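Local coordinates for protein trehalose-6-phosphate phosphatase (Candida albicans, PDB 5DXI) that is a phosphatase of the HAD clan that holds magnesium, beryllium trifluoride and a glucose-containing glycan at its active site, at residues E134-V138 against A139-H143; E183-P186 against K187-K191; K191-I194 against V195-V199. All coordinates share one frame; numbering follows the deposited sequence.

Interaction 1. Residues E134-V138 against A139-H143; sequences ERKKV and ALTWH. With GLC (alpha-D-glucopyranose), chain C.
One carboxylate oxygen does most of the work here: OE1 of Glu134 is held by His143 from its own hairpin and by the bound alpha-D-glucopyranose at once. His143 NE2 donates to Glu134 OE1 at 2.9 Å, an almost straight bond (172° at the hydrogen). The carboxylate oxygen sits close to the plane of the imidazole, whereas the histidine nitrogen meets it on the anti side, 29° out of the carboxylate plane. The sugar hydroxyl O3 gives the same Glu134 OE1 a second bond, 2.6 Å long, and O2 adds a weak one. Glu134 sends CG trans to its N (chi1 -179°) and runs extended from there, which sets OE1 at the NE2 edge of the ring, on the sheet face it shares with Thr141. On the histidine, CG2 of Thr141 lies over one face, near the rim.

Lys136 comes at the sugar along another path. Its outstretched chain carries NZ between two hydroxyls, with NZ to sugar O3 at 2.8 Å and NZ to sugar O4 at 2.9 Å, while Glu183 and the carbonyl of Gly69 also hold the ammonium.

All of this is mounted on the beta hairpin of strands 132-135 and 140-143, part of the four-stranded antiparallel sheet that, from the family fold, probably belongs to the cap domain. Glu134 and Thr141 form an antiparallel hydrogen-bonded pair: Glu134 N reaches Thr141 O at 2.7 Å, and Thr141 N reaches Glu134 O at 2.9 Å. Nearer the turn, Lys136 N donates to Ala139 O. Arg135 and Leu140, the neighbouring non-hydrogen-bonded pair, put their side chains on the face away from the sugar; Arg135 CG brushes Leu140 CD2, and its guanidinium goes on to a salt bridge with Asp118, on helix 113-126, which also packs against Leu140.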
loop_
_atom_site.group_PDB
_atom_site.type_symbol
_atom_site.label_atom_id
_atom_site.label_comp_id
_atom_site.label_asym_id
_atom_site.label_seq_id
_atom_site.Cartn_x
_atom_site.Cartn_y
_atom_site.Cartn_z
ATOM N N GLU A 134 8.262 4.194 16.374
ATOM C CA GLU A 134 9.112 4.167 15.189
ATOM C C GLU A 134 9.078 5.546 14.531
ATOM O O GLU A 134 8.038 5.970 14.024
ATOM C CB GLU A 134 8.650 3.091 14.204
ATOM C CG GLU A 134 9.508 2.984 12.958
ATOM C CD GLU A 134 8.929 2.025 11.924
ATOM O OE1 GLU A 134 7.791 1.506 12.115
ATOM O OE2 GLU A 134 9.631 1.784 10.923
ATOM N N ARG A 135 10.216 6.229 14.541
ATOM C CA ARG A 135 10.331 7.549 13.930
ATOM C C ARG A 135 10.918 7.416 12.541
ATOM O O ARG A 135 12.100 7.148 12.378
ATOM C CB ARG A 135 11.203 8.470 14.788
ATOM C CG ARG A 135 10.588 8.801 16.130
ATOM C CD ARG A 135 11.587 9.402 17.114
ATOM N NE ARG A 135 10.957 9.499 18.428
ATOM C CZ ARG A 135 11.072 8.587 19.390
ATOM N NH1 ARG A 135 11.841 7.518 19.211
ATOM N NH2 ARG A 135 10.432 8.759 20.542
ATOM N N LYS A 136 10.089 7.586 11.525
ATOM C CA LYS A 136 10.621 7.547 10.174
ATOM C C LYS A 136 10.976 8.984 9.793
ATOM O O LYS A 136 10.989 9.851 10.660
ATOM C CB LYS A 136 9.610 6.910 9.226
ATOM C CG LYS A 136 9.154 5.516 9.682
ATOM C CD LYS A 136 7.973 5.065 8.832
ATOM C CE LYS A 136 7.071 4.121 9.580
ATOM N NZ LYS A 136 5.904 3.688 8.768
ATOM N N LYS A 137 11.234 9.255 8.517
ATOM C CA LYS A 137 11.641 10.605 8.134
ATOM C C LYS A 137 10.473 11.575 8.257
ATOM O O LYS A 137 10.620 12.674 8.793
ATOM C CB LYS A 137 12.205 10.628 6.713
ATOM C CG LYS A 137 13.553 9.927 6.551
ATOM C CD LYS A 137 14.481 10.787 5.704
ATOM C CE LYS A 137 15.444 9.954 4.876
ATOM N NZ LYS A 137 15.463 10.456 3.461
ATOM N N VAL A 138 9.302 11.165 7.780
ATOM C CA VAL A 138 8.131 12.006 7.887
ATOM C C VAL A 138 7.110 11.389 8.851
ATOM O O VAL A 138 6.845 11.938 9.921
ATOM C CB VAL A 138 7.486 12.228 6.501
ATOM C CG1 VAL A 138 6.214 13.046 6.639
ATOM C CG2 VAL A 138 8.483 12.919 5.575
ATOM N N ALA A 139 6.576 10.228 8.482
ATOM C CA ALA A 139 5.574 9.546 9.286
ATOM C C ALA A 139 6.137 9.072 10.628
ATOM O O ALA A 139 7.318 8.770 10.740
ATOM C CB ALA A 139 5.012 8.369 8.514
ATOM N N LEU A 140 5.276 9.016 11.637
ATOM C CA LEU A 140 5.620 8.404 12.922
ATOM C C LEU A 140 4.672 7.256 13.203
ATOM O O LEU A 140 3.488 7.324 12.868
ATOM C CB LEU A 140 5.553 9.417 14.066
ATOM C CG LEU A 140 6.710 10.412 14.156
ATOM C CD1 LEU A 140 6.411 11.660 13.354
ATOM C CD2 LEU A 140 7.023 10.750 15.611
ATOM N N THR A 141 5.198 6.197 13.809
ATOM C CA THR A 141 4.420 4.998 14.071
ATOM C C THR A 141 4.516 4.596 15.536
ATOM O O THR A 141 5.608 4.515 16.087
ATOM C CB THR A 141 4.910 3.821 13.198
ATOM O OG1 THR A 141 4.864 4.198 11.818
ATOM C CG2 THR A 141 4.046 2.602 13.409
ATOM N N TRP A 142 3.373 4.363 16.171
ATOM C CA TRP A 142 3.391 3.770 17.500
ATOM C C TRP A 142 2.944 2.315 17.400
ATOM O O TRP A 142 1.820 2.027 16.977
ATOM C CB TRP A 142 2.510 4.554 18.473
ATOM C CG TRP A 142 2.539 3.996 19.875
ATOM C CD1 TRP A 142 3.629 3.889 20.703
ATOM C CD2 TRP A 142 1.426 3.472 20.608
ATOM N NE1 TRP A 142 3.258 3.323 21.904
ATOM C CE2 TRP A 142 1.911 3.065 21.872
ATOM C CE3 TRP A 142 0.067 3.310 20.321
ATOM C CZ2 TRP A 142 1.082 2.503 22.842
ATOM C CZ3 TRP A 142 -0.758 2.756 21.288
ATOM C CH2 TRP A 142 -0.247 2.356 22.531
ATOM N N HIS A 143 3.850 1.412 17.766
ATOM C CA HIS A 143 3.606 -0.029 17.715
ATOM C C HIS A 143 3.159 -0.584 19.067
ATOM O O HIS A 143 3.792 -0.302 20.077
ATOM C CB HIS A 143 4.866 -0.780 17.296
ATOM C CG HIS A 143 5.284 -0.562 15.877
ATOM N ND1 HIS A 143 4.717 -1.244 14.820
ATOM C CD2 HIS A 143 6.241 0.233 15.342
ATOM C CE1 HIS A 143 5.307 -0.879 13.698
ATOM N NE2 HIS A 143 6.232 0.020 13.984
HETATM C C1 GLC C . 5.184 -2.370 9.359
HETATM C C2 GLC C . 6.142 -1.254 9.755
HETATM C C3 GLC C . 5.406 0.090 9.711
HETATM C C4 GLC C . 4.811 0.290 8.328
HETATM C C5 GLC C . 3.887 -0.883 8.013
HETATM C C6 GLC C . 3.377 -0.765 6.589
HETATM O O1 GLC C . 4.148 -2.497 10.331
HETATM O O2 GLC C . 6.635 -1.515 11.065
HETATM O O3 GLC C . 6.313 1.149 9.976
HETATM O O4 GLC C . 4.060 1.521 8.273
HETATM O O5 GLC C . 4.590 -2.112 8.085
HETATM O O6 GLC C . 4.479 -0.923 5.686
#

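Interaction 2. Residues E183-P186 against K187-K191; sequences EVRP and KFVNK. With GLC (alpha-D-glucopyranose), chain C; BEF (beryllium trifluoride ion), chain F.
Arg185 has CG wedged between its backbone N and carbonyl carbon (chi1 63°) and then bends at chi2 (128°), which folds the guanidinium back over the loop against Val189 and Asn190. Both meet the same face: Val189 O lies 3.0 Å above the guanidinium plane, and Asn190 CB sits over it at 3.3 Å from Arg185 NH2. Val189 O is close to NH1, but the angle is too poor for a hydrogen bond. Arg185 NH1 instead donates to Pro186 O at 2.9 Å, approaching from above the carbonyl plane. Arg185 NH2 is tied to the far end of the loop by a water, whose oxygen accepts from it at 3.0 Å and from Lys191 N at the same length.

Beside the guanidinium, Val189 turns CG2 onto the proline ring, 3.7 Å from Pro186 CB, an apolar contact across the bend. Three residues back from Pro186 along strand 181-186, Glu183 OE2 accepts from the O4 hydroxyl of the bound alpha-D-glucopyranose, a bond modelled as very short and to be read with caution.

Asn190 OD1 bonds to Glu193 N, an N-cap for helix 191-199. The bend thus passes from an antiparallel strand, probably of the cap, to a capped helix beside the main sheet, consistent with the linkers that join cap and core in HAD phosphatases.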
loop_
_atom_site.group_PDB
_atom_site.type_symbol
_atom_site.label_atom_id
_atom_site.label_comp_id
_atom_site.label_asym_id
_atom_site.label_seq_id
_atom_site.Cartn_x
_atom_site.Cartn_y
_atom_site.Cartn_z
ATOM N N GLU A 183 -0.432 5.417 13.191
ATOM C CA GLU A 183 0.525 6.114 12.362
ATOM C C GLU A 183 0.013 7.506 12.123
ATOM O O GLU A 183 -1.161 7.697 12.003
ATOM C CB GLU A 183 0.755 5.380 11.032
ATOM C CG GLU A 183 1.310 3.965 11.157
ATOM C CD GLU A 183 2.320 3.603 10.090
ATOM O OE1 GLU A 183 3.019 4.471 9.607
ATOM O OE2 GLU A 183 2.428 2.437 9.748
ATOM N N VAL A 184 0.909 8.469 12.079
ATOM C CA VAL A 184 0.562 9.853 11.778
ATOM C C VAL A 184 1.403 10.387 10.622
ATOM O O VAL A 184 2.624 10.242 10.606
ATOM C CB VAL A 184 0.750 10.763 13.006
ATOM C CG1 VAL A 184 0.416 12.202 12.653
ATOM C CG2 VAL A 184 -0.132 10.285 14.164
ATOM N N ARG A 185 0.745 10.989 9.642
ATOM C CA ARG A 185 1.458 11.553 8.518
ATOM C C ARG A 185 0.603 12.664 7.905
ATOM O O ARG A 185 -0.592 12.730 8.188
ATOM C CB ARG A 185 1.790 10.456 7.506
ATOM C CG ARG A 185 0.582 9.826 6.915
ATOM C CD ARG A 185 0.622 9.813 5.398
ATOM N NE ARG A 185 -0.451 8.951 4.920
ATOM C CZ ARG A 185 -1.728 9.305 4.890
ATOM N NH1 ARG A 185 -2.092 10.527 5.266
ATOM N NH2 ARG A 185 -2.639 8.448 4.464
ATOM N N PRO A 186 1.223 13.546 7.086
ATOM C CA PRO A 186 0.496 14.653 6.454
ATOM C C PRO A 186 -0.694 14.128 5.696
ATOM O O PRO A 186 -0.611 13.051 5.101
ATOM C CB PRO A 186 1.525 15.266 5.497
ATOM C CG PRO A 186 2.848 14.920 6.100
ATOM C CD PRO A 186 2.650 13.548 6.704
ATOM N N LYS A 187 -1.799 14.858 5.759
ATOM C CA LYS A 187 -3.037 14.386 5.185
ATOM C C LYS A 187 -2.992 14.406 3.664
ATOM O O LYS A 187 -3.655 13.600 3.009
ATOM C CB LYS A 187 -4.218 15.212 5.709
ATOM C CG LYS A 187 -5.564 14.601 5.379
ATOM C CD LYS A 187 -6.671 15.071 6.327
ATOM C CE LYS A 187 -7.165 16.452 5.973
ATOM N NZ LYS A 187 -7.915 16.429 4.686
ATOM N N PHE A 188 -2.216 15.317 3.089
ATOM C CA PHE A 188 -2.298 15.514 1.647
ATOM C C PHE A 188 -1.234 14.749 0.859
ATOM O O PHE A 188 -1.111 14.928 -0.352
ATOM C CB PHE A 188 -2.237 17.015 1.333
ATOM C CG PHE A 188 -3.383 17.782 1.933
ATOM C CD1 PHE A 188 -4.664 17.646 1.421
ATOM C CD2 PHE A 188 -3.189 18.608 3.029
ATOM C CE1 PHE A 188 -5.732 18.333 1.983
ATOM C CE2 PHE A 188 -4.250 19.293 3.597
ATOM C CZ PHE A 188 -5.523 19.154 3.072
ATOM N N VAL A 189 -0.474 13.903 1.552
ATOM C CA VAL A 189 0.268 12.807 0.916
ATOM C C VAL A 189 -0.339 11.479 1.402
ATOM O O VAL A 189 -0.668 11.347 2.583
ATOM C CB VAL A 189 1.784 12.840 1.228
ATOM C CG1 VAL A 189 2.487 13.992 0.494
ATOM C CG2 VAL A 189 2.039 12.899 2.728
ATOM N N ASN A 190 -0.515 10.522 0.493
ATOM C CA ASN A 190 -1.058 9.206 0.837
ATOM C C ASN A 190 -0.909 8.238 -0.336
ATOM O O ASN A 190 -0.560 8.653 -1.447
ATOM C CB ASN A 190 -2.530 9.300 1.243
ATOM C CG ASN A 190 -3.393 9.911 0.152
ATOM O OD1 ASN A 190 -3.734 9.248 -0.839
ATOM N ND2 ASN A 190 -3.780 11.180 0.341
ATOM N N LYS A 191 -1.167 6.953 -0.090
ATOM C CA LYS A 191 -0.966 5.930 -1.116
ATOM C C LYS A 191 -1.902 6.146 -2.317
ATOM O O LYS A 191 -1.593 5.726 -3.428
ATOM C CB LYS A 191 -1.163 4.528 -0.530
ATOM C CG LYS A 191 -0.104 4.085 0.495
ATOM C CD LYS A 191 -0.138 2.563 0.704
ATOM C CE LYS A 191 0.993 2.060 1.641
ATOM N NZ LYS A 191 0.908 0.557 1.780
HETATM C C1 GLC C . 5.184 -2.370 9.359
HETATM C C2 GLC C . 6.142 -1.254 9.755
HETATM C C3 GLC C . 5.406 0.090 9.711
HETATM C C4 GLC C . 4.811 0.290 8.328
HETATM C C5 GLC C . 3.887 -0.883 8.013
HETATM C C6 GLC C . 3.377 -0.765 6.589
HETATM O O1 GLC C . 4.148 -2.497 10.331
HETATM O O2 GLC C . 6.635 -1.515 11.065
HETATM O O3 GLC C . 6.313 1.149 9.976
HETATM O O4 GLC C . 4.060 1.521 8.273
HETATM O O5 GLC C . 4.590 -2.112 8.085
HETATM O O6 GLC C . 4.479 -0.923 5.686
HETATM BE BE BEF F . 2.200 -2.028 3.053
HETATM F F1 BEF F . 2.152 -0.502 3.945
HETATM F F2 BEF F . 2.158 -2.896 4.591
HETATM F F3 BEF F . 3.962 -2.163 3.071
HETATM O O HOH W 1 -2.286 6.145 2.580
#

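Interaction 3. Residues K191-I194 against V195-V199; sequences KGEI and VKRLV. With BEF (beryllium trifluoride ion), chain F.
Backbone bonds between Lys191-Ile194 and Val195-Val199 make the first turns of helix 191-199. Val195 N donates to Lys191 O at 3.1 Å, Lys196 N to Gly192 O at 3.0 Å, and Arg197 N to Glu193 O at 2.9 Å. The fourth in the series, from Leu198 N to Ile194 O, is bent and weak.

Charge is gathered on the outer side. Glu193 and Lys196 run side by side, and because the acid bends at chi2 (-55°) its carboxylate swings round to the lysine. Lys196, itself bent at chi3, brings NZ to Glu193 OE2 at 2.8 Å, a salt bridge made on the syn side, 15° out of the carboxylate plane. The other oxygen, Glu193 OE1, lies at the edge of the Arg197 guanidinium, near its plane, but 4.0 Å from NE: a long ion pair that completes a three-residue network.

Apolar packing lies on the inner side. Ile194 and Leu198, one turn apart, point the same way, with Ile194 CG2 at 3.9 Å from Leu198 CD1; beyond them, Ile67 of strand 62-67 touches both. Val195 reaches Leu26 of strand 23-27 and Met240 of helix 235-253.

Of these two segments, Lys191 is the residue that meets the ligand. Its extended chain leads away from the rest of the helix, and Lys191 NZ donates to F1 of beryllium trifluoride at 2.7 Å; Ser68, Gly69, Asp30 and Tyr29 bond to the same ion. The ammonium also forms a salt bridge with Asp237 and a hydrogen bond to Ile67 O, two partners that probably help to position it. A buried lysine on the opening turn of a helix, aimed at the group bound beside Asp28 and Asp30, is consistent with the conserved lysine of the HAD phosphatase active site.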
loop_
_atom_site.group_PDB
_atom_site.type_symbol
_atom_site.label_atom_id
_atom_site.label_comp_id
_atom_site.label_asym_id
_atom_site.label_seq_id
_atom_site.Cartn_x
_atom_site.Cartn_y
_atom_site.Cartn_z
ATOM N N LYS A 191 -1.167 6.953 -0.090
ATOM C CA LYS A 191 -0.966 5.930 -1.116
ATOM C C LYS A 191 -1.902 6.146 -2.317
ATOM O O LYS A 191 -1.593 5.726 -3.428
ATOM C CB LYS A 191 -1.163 4.528 -0.530
ATOM C CG LYS A 191 -0.104 4.085 0.495
ATOM C CD LYS A 191 -0.138 2.563 0.704
ATOM C CE LYS A 191 0.993 2.060 1.641
ATOM N NZ LYS A 191 0.908 0.557 1.780
ATOM N N GLY A 192 -3.044 6.792 -2.093
ATOM C CA GLY A 192 -3.967 7.102 -3.172
ATOM C C GLY A 192 -3.389 8.094 -4.179
ATOM O O GLY A 192 -3.609 7.959 -5.384
ATOM N N GLU A 193 -2.631 9.078 -3.687
ATOM C CA GLU A 193 -1.934 10.029 -4.555
ATOM C C GLU A 193 -0.911 9.328 -5.430
ATOM O O GLU A 193 -0.769 9.630 -6.621
ATOM C CB GLU A 193 -1.204 11.093 -3.731
ATOM C CG GLU A 193 -1.999 12.317 -3.424
ATOM C CD GLU A 193 -2.553 12.970 -4.675
ATOM O OE1 GLU A 193 -1.765 13.296 -5.603
ATOM O OE2 GLU A 193 -3.782 13.133 -4.716
ATOM N N ILE A 194 -0.171 8.415 -4.810
ATOM C CA ILE A 194 0.846 7.638 -5.515
ATOM C C ILE A 194 0.203 6.871 -6.669
ATOM O O ILE A 194 0.708 6.877 -7.796
ATOM C CB ILE A 194 1.580 6.635 -4.565
ATOM C CG1 ILE A 194 2.186 7.358 -3.362
ATOM C CG2 ILE A 194 2.674 5.866 -5.301
ATOM C CD1 ILE A 194 3.253 8.382 -3.734
ATOM N N VAL A 195 -0.908 6.203 -6.374
ATOM C CA VAL A 195 -1.584 5.400 -7.373
ATOM C C VAL A 195 -2.071 6.289 -8.536
ATOM O O VAL A 195 -1.914 5.933 -9.707
ATOM C CB VAL A 195 -2.760 4.628 -6.755
ATOM C CG1 VAL A 195 -3.634 4.062 -7.844
ATOM C CG2 VAL A 195 -2.212 3.512 -5.850
ATOM N N LYS A 196 -2.620 7.455 -8.205
ATOM C CA LYS A 196 -3.028 8.424 -9.235
ATOM C C LYS A 196 -1.836 8.842 -10.110
ATOM O O LYS A 196 -1.949 8.908 -11.337
ATOM C CB LYS A 196 -3.683 9.652 -8.589
ATOM C CG LYS A 196 -4.088 10.756 -9.561
ATOM C CD LYS A 196 -5.023 11.776 -8.887
ATOM C CE LYS A 196 -4.278 12.688 -7.915
ATOM N NZ LYS A 196 -5.198 13.570 -7.124
ATOM N N ARG A 197 -0.691 9.104 -9.485
ATOM C CA ARG A 197 0.485 9.538 -10.232
ATOM C C ARG A 197 1.050 8.447 -11.133
ATOM O O ARG A 197 1.724 8.745 -12.126
ATOM C CB ARG A 197 1.574 10.029 -9.280
ATOM C CG ARG A 197 1.269 11.392 -8.681
ATOM C CD ARG A 197 2.293 11.723 -7.618
ATOM N NE ARG A 197 1.982 12.969 -6.922
ATOM C CZ ARG A 197 2.838 13.980 -6.832
ATOM N NH1 ARG A 197 4.034 13.874 -7.390
ATOM N NH2 ARG A 197 2.507 15.086 -6.184
ATOM N N LEU A 198 0.760 7.195 -10.797
ATOM C CA LEU A 198 1.294 6.053 -11.537
ATOM C C LEU A 198 0.348 5.580 -12.618
ATOM O O LEU A 198 0.782 5.153 -13.691
ATOM C CB LEU A 198 1.605 4.899 -10.589
ATOM C CG LEU A 198 2.772 5.117 -9.630
ATOM C CD1 LEU A 198 2.908 3.940 -8.649
ATOM C CD2 LEU A 198 4.095 5.349 -10.395
ATOM N N VAL A 199 -0.948 5.641 -12.323
ATOM C CA VAL A 199 -1.969 5.181 -13.249
ATOM C C VAL A 199 -2.254 6.226 -14.329
ATOM O O VAL A 199 -2.261 5.918 -15.523
ATOM C CB VAL A 199 -3.265 4.842 -12.505
ATOM C CG1 VAL A 199 -4.441 4.713 -13.469
ATOM C CG2 VAL A 199 -3.083 3.580 -11.675
HETATM BE BE BEF F . 2.200 -2.028 3.053
HETATM F F1 BEF F . 2.152 -0.502 3.945
HETATM F F2 BEF F . 2.158 -2.896 4.591
HETATM F F3 BEF F . 3.962 -2.163 3.071
#

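Interactions 1 and 2 share the antiparallel sheet: Leu140 O probably bonds to Val184 N, Val138 packs on Pro186, and Lys136 pairs with Glu183, both touching the same sugar. Interaction 2 then runs into interaction 3 through Lys191, the residue common to both, whose NZ bonds to beryllium trifluoride. Interactions 1 and 3 do not touch; their centres are about 22 Å apart. Both are largely buried, yet interaction 1 turns several polar side chains to its ligand, whereas interaction 3 meets its own with one lysine and otherwise splits into an apolar side on the main sheet and a more exposed ionic one. The partly buried bend of interaction 2 combines guanidinium packing, a bridging water and an apolar Pro186-Val189 contact.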